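Local structure of PA4485 (Pseudomonas aeruginosa, 4AVR) at residues Val42-Leu47 against Arg67-Ser72. The protein is probably a lytic transglycosylase of the RlpA family that cleaves peptidoglycan glycan strands, preferring naked strands without stem peptides. Numbering follows the deposited sequence.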
loop_
_atom_site.group_PDB
_atom_site.type_symbol
_atom_site.label_atom_id
_atom_site.label_comp_id
_atom_site.label_asym_id
_atom_site.label_seq_id
_atom_site.Cartn_x
_atom_site.Cartn_y
_atom_site.Cartn_z
ATOM N N VAL A 42 -15.119 6.382 12.318
ATOM C CA VAL A 42 -15.181 4.969 12.612
ATOM C C VAL A 42 -14.041 4.589 13.546
ATOM O O VAL A 42 -12.881 4.885 13.251
ATOM C CB VAL A 42 -15.044 4.170 11.300
ATOM C CG1 VAL A 42 -15.103 2.668 11.545
ATOM C CG2 VAL A 42 -16.113 4.589 10.286
ATOM N N ARG A 43 -14.362 3.933 14.665
ATOM C CA ARG A 43 -13.336 3.338 15.513
ATOM C C ARG A 43 -12.978 1.957 14.972
ATOM O O ARG A 43 -13.846 1.098 14.825
ATOM C CB ARG A 43 -13.777 3.229 16.966
ATOM C CG ARG A 43 -12.659 2.696 17.866
ATOM C CD ARG A 43 -12.961 2.866 19.351
ATOM N NE ARG A 43 -12.635 4.244 19.754
ATOM C CZ ARG A 43 -13.461 5.163 20.263
ATOM N NH1 ARG A 43 -14.742 4.904 20.538
ATOM N NH2 ARG A 43 -12.969 6.371 20.535
ATOM N N VAL A 44 -11.695 1.766 14.696
ATOM C CA VAL A 44 -11.165 0.520 14.171
ATOM C C VAL A 44 -10.290 -0.106 15.255
ATOM O O VAL A 44 -9.392 0.553 15.764
ATOM C CB VAL A 44 -10.312 0.783 12.916
ATOM C CG1 VAL A 44 -9.800 -0.524 12.340
ATOM C CG2 VAL A 44 -11.109 1.569 11.892
ATOM N N THR A 45 -10.555 -1.369 15.591
ATOM C CA THR A 45 -9.767 -2.095 16.578
ATOM C C THR A 45 -9.114 -3.285 15.895
ATOM O O THR A 45 -9.793 -4.125 15.310
ATOM C CB THR A 45 -10.645 -2.595 17.735
ATOM O OG1 THR A 45 -11.305 -1.492 18.348
ATOM C CG2 THR A 45 -9.816 -3.341 18.782
ATOM N N ASN A 46 -7.790 -3.352 15.966
ATOM C CA ASN A 46 -7.030 -4.487 15.482
ATOM C C ASN A 46 -7.219 -5.635 16.470
ATOM O O ASN A 46 -6.820 -5.535 17.628
ATOM C CB ASN A 46 -5.551 -4.102 15.356
ATOM C CG ASN A 46 -4.683 -5.208 14.798
ATOM O OD1 ASN A 46 -5.012 -6.384 14.883
ATOM N ND2 ASN A 46 -3.540 -4.832 14.233
ATOM N N LEU A 47 -7.867 -6.704 16.031
ATOM C CA LEU A 47 -8.192 -7.800 16.941
ATOM C C LEU A 47 -6.978 -8.640 17.311
ATOM O O LEU A 47 -7.028 -9.397 18.283
ATOM C CB LEU A 47 -9.317 -8.646 16.368
ATOM C CG LEU A 47 -10.638 -7.877 16.266
ATOM C CD1 LEU A 47 -11.598 -8.531 15.271
ATOM C CD2 LEU A 47 -11.283 -7.786 17.628
ATOM N N ARG A 67 -12.713 -8.129 2.899
ATOM C CA ARG A 67 -11.992 -6.919 3.303
ATOM C C ARG A 67 -13.035 -5.837 3.574
ATOM O O ARG A 67 -13.843 -5.525 2.707
ATOM C CB ARG A 67 -10.973 -6.506 2.217
ATOM C CG ARG A 67 -9.968 -5.421 2.652
ATOM C CD ARG A 67 -8.773 -5.315 1.711
ATOM N NE ARG A 67 -8.086 -6.592 1.552
ATOM C CZ ARG A 67 -7.483 -7.002 0.434
ATOM N NH1 ARG A 67 -7.484 -6.247 -0.666
ATOM N NH2 ARG A 67 -6.927 -8.214 0.410
ATOM N N ILE A 68 -13.015 -5.265 4.785
ATOM C CA ILE A 68 -14.028 -4.311 5.218
ATOM C C ILE A 68 -13.568 -2.858 5.169
ATOM O O ILE A 68 -14.400 -1.973 5.005
ATOM C CB ILE A 68 -14.539 -4.689 6.640
ATOM C CG1 ILE A 68 -15.855 -3.976 6.963
ATOM C CG2 ILE A 68 -13.499 -4.456 7.725
ATOM C CD1 ILE A 68 -16.522 -4.514 8.215
ATOM N N ILE A 69 -12.273 -2.600 5.322
ATOM C CA ILE A 69 -11.791 -1.222 5.390
ATOM C C ILE A 69 -10.345 -1.175 4.940
ATOM O O ILE A 69 -9.592 -2.105 5.185
ATOM C CB ILE A 69 -11.983 -0.663 6.823
ATOM C CG1 ILE A 69 -11.878 0.862 6.886
ATOM C CG2 ILE A 69 -11.074 -1.352 7.838
ATOM C CD1 ILE A 69 -12.450 1.452 8.159
ATOM N N ASP A 70 -9.973 -0.096 4.251
ATOM C CA ASP A 70 -8.586 0.179 3.892
ATOM C C ASP A 70 -8.194 1.489 4.550
ATOM O O ASP A 70 -8.885 2.479 4.358
ATOM C CB ASP A 70 -8.424 0.326 2.371
ATOM C CG ASP A 70 -8.919 -0.892 1.582
ATOM O OD1 ASP A 70 -8.885 -2.036 2.091
ATOM O OD2 ASP A 70 -9.353 -0.696 0.433
ATOM N N VAL A 71 -7.100 1.503 5.314
ATOM C CA VAL A 71 -6.743 2.679 6.109
ATOM C C VAL A 71 -5.455 3.331 5.598
ATOM O O VAL A 71 -4.658 2.719 4.891
ATOM C CB VAL A 71 -6.619 2.325 7.618
ATOM C CG1 VAL A 71 -7.899 1.664 8.118
ATOM C CG2 VAL A 71 -5.402 1.451 7.887
ATOM N N SER A 72 -5.260 4.584 5.986
ATOM C CA SER A 72 -4.035 5.296 5.652
ATOM C C SER A 72 -2.820 4.686 6.346
ATOM O O SER A 72 -2.937 3.955 7.329
ATOM C CB SER A 72 -4.146 6.744 6.071
ATOM O OG SER A 72 -4.189 6.815 7.494
#
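V44 and I69 meet methyl to methyl in the buried interior, where CG2 of V44 lies 4.0 Å from CD1 of I69. The same CD1 also comes to 4.5 Å from CG1 of V42, so one isoleucine end serves two valines spaced two residues apart along strand 41-46. The reach comes from the extended side chain of I69: CG1 stands anti to the backbone N (chi1 -164°) and CD1 continues outward (chi2 163°). The CA atoms of V44 and I69 are 9.0 Å apart, too far for backbone pairing, and no hydrogen bond joins the two strands. The compact, beta-branched valines present methyls on the inner side of their strand, and I69 supplies the length to reach them. V71 also points inward, but its CG1 stays 5.0 Å from V44 CG2, at the looser margin of the contact; A6 of strand 2-8 and V89 of strand 87-93 add further apolar packing around I69 and V44, respectively. Along 42-45 sides alternate: R43 turns its long charged chain out to solvent, and T45 is partly exposed. In 67-71 the irregular backbone of I68 (psi -28°) breaks the alternation, putting R67 and I69 on different sides, while D70 faces outward. R67 and D70 are nevertheless buried: R67 pairs with E5, and D70 forms a salt bridge with R12 of the second subunit. Inward-facing apolar side chains from strands that are not neighbours in the sheet, meeting inside, are characteristic of the closed core of the double-psi beta-barrel, the fold of the RlpA family.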